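Local coordinates for protein endonuclease EndoMS (PDB 5GKE) that cleaves DNA as a mismatch restriction endonuclease, binding double-stranded DNA as a dimer and carrying magnesium in its nuclease domain, at residues N91-S96 with E106-E111. The protein carries 1 engineered substitution. Numbering follows the deposited sequence.
Sequences NPVLVS and EVELEE
The amide of N91 reaches across to E108, giving ND2 to OE2 at 3.1 Å with the acceptor close to the amide plane. OE2 receives it on its anti lone pair, and the extended E108 chain, whose CG stands anti to the backbone N (chi1 -172°), carries the carboxylate out to this meeting. N91 also lays CB 3.3 Å from L109 O. An alanine here would probably leave E108 OE2 without its amide partner and the carboxylate freer to turn. Beside this polar pair, V93 sets CG2 4.0 Å from E108 CA, its branched side chain suiting an extended strand. On the other face, L94 and V107 meet CB to CB, while the methyls L94 CD1 and L109 CD1 touch at 4.1 Å.

Strands 92-98 and 103-109 form an antiparallel hairpin in the PH-like N-terminal domain. L94 and V107 are a hydrogen-bonded pair, with V107 N to L94 O at 2.7 Å and L94 N to V107 O at 2.8 Å. P92 lacks an N-H but still offers its carbonyl, and L109 N lies 2.9 Å from P92 O. V93 and E108 form the non-hydrogen-bonded pair, where V93 CA comes 3.3 Å from V107 O.

Farther out, F64 of strand 64-67 packs on both L94 and V107, which suits apolar residues there. E106 turns its carboxylate to a salt bridge with R89, and E110 hydrogen-bonds S51.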
# COMPACT_ATOMS: atom_id res chain seq x y z
N ASN A 91 29.42 11.77 8.91
CA ASN A 91 29.11 10.34 8.96
C ASN A 91 28.84 9.83 7.56
O ASN A 91 28.55 10.62 6.66
CB ASN A 91 27.90 10.08 9.85
CG ASN A 91 28.24 10.13 11.32
OD1 ASN A 91 29.16 9.43 11.79
ND2 ASN A 91 27.50 10.94 12.07
N PRO A 92 28.94 8.52 7.34
CA PRO A 92 28.55 8.04 6.01
C PRO A 92 27.06 8.31 5.78
O PRO A 92 26.29 8.27 6.73
CB PRO A 92 28.83 6.53 6.08
CG PRO A 92 29.68 6.33 7.29
CD PRO A 92 29.30 7.42 8.25
N VAL A 93 26.66 8.62 4.56
CA VAL A 93 25.26 8.92 4.30
C VAL A 93 24.82 8.20 3.04
O VAL A 93 25.45 8.36 1.98
CB VAL A 93 25.01 10.44 4.18
CG1 VAL A 93 23.57 10.73 3.81
CG2 VAL A 93 25.36 11.13 5.48
N LEU A 94 23.79 7.37 3.17
CA LEU A 94 23.14 6.74 2.02
C LEU A 94 22.16 7.73 1.38
O LEU A 94 21.36 8.33 2.08
CB LEU A 94 22.41 5.49 2.47
CG LEU A 94 22.99 4.10 2.23
CD1 LEU A 94 24.49 4.08 2.35
CD2 LEU A 94 22.36 3.13 3.20
N VAL A 95 22.21 7.90 0.05
CA VAL A 95 21.46 9.00 -0.52
C VAL A 95 20.24 8.63 -1.38
O VAL A 95 19.17 9.15 -1.13
CB VAL A 95 22.37 9.97 -1.28
CG1 VAL A 95 21.56 10.96 -2.06
CG2 VAL A 95 23.19 10.74 -0.25
N SER A 96 20.35 7.84 -2.44
CA SER A 96 19.06 7.50 -3.14
C SER A 96 18.22 8.68 -3.70
O SER A 96 17.33 9.23 -3.03
CB SER A 96 18.15 6.67 -2.24
OG SER A 96 17.06 6.19 -2.99
N GLU A 106 17.70 10.75 2.53
CA GLU A 106 19.05 10.69 3.09
C GLU A 106 19.10 9.86 4.36
O GLU A 106 18.36 10.13 5.32
CB GLU A 106 19.58 12.09 3.37
CG GLU A 106 20.08 12.80 2.14
CD GLU A 106 20.73 14.13 2.47
OE1 GLU A 106 20.37 14.72 3.51
OE2 GLU A 106 21.59 14.58 1.68
N VAL A 107 19.97 8.85 4.38
CA VAL A 107 20.14 8.08 5.61
C VAL A 107 21.53 8.29 6.19
O VAL A 107 22.52 7.76 5.66
CB VAL A 107 19.91 6.58 5.41
CG1 VAL A 107 20.04 5.85 6.73
CG2 VAL A 107 18.54 6.34 4.82
N GLU A 108 21.59 9.04 7.28
CA GLU A 108 22.83 9.30 7.98
C GLU A 108 23.18 8.12 8.87
O GLU A 108 22.46 7.82 9.82
CB GLU A 108 22.71 10.57 8.82
CG GLU A 108 24.03 11.02 9.43
CD GLU A 108 23.88 12.14 10.45
OE1 GLU A 108 22.82 12.81 10.46
OE2 GLU A 108 24.83 12.35 11.24
N LEU A 109 24.30 7.47 8.61
CA LEU A 109 24.66 6.30 9.40
C LEU A 109 25.54 6.74 10.56
O LEU A 109 26.70 7.06 10.36
CB LEU A 109 25.38 5.28 8.53
CG LEU A 109 24.58 4.84 7.31
CD1 LEU A 109 25.45 4.03 6.36
CD2 LEU A 109 23.38 4.04 7.74
N GLU A 110 24.98 6.75 11.76
CA GLU A 110 25.72 7.20 12.93
C GLU A 110 26.60 6.09 13.49
O GLU A 110 27.73 6.34 13.89
CB GLU A 110 24.77 7.71 13.99
CG GLU A 110 23.97 8.90 13.53
CD GLU A 110 22.98 9.36 14.56
OE1 GLU A 110 22.22 8.51 15.09
OE2 GLU A 110 22.96 10.58 14.85
N GLU A 111 26.05 4.89 13.58
CA GLU A 111 26.83 3.70 13.90
C GLU A 111 26.35 2.49 13.12
O GLU A 111 25.21 2.07 13.25
CB GLU A 111 26.78 3.41 15.40
CG GLU A 111 27.58 2.21 15.83
CD GLU A 111 27.63 2.08 17.34
OE1 GLU A 111 27.03 2.94 18.03
OE2 GLU A 111 28.27 1.13 17.84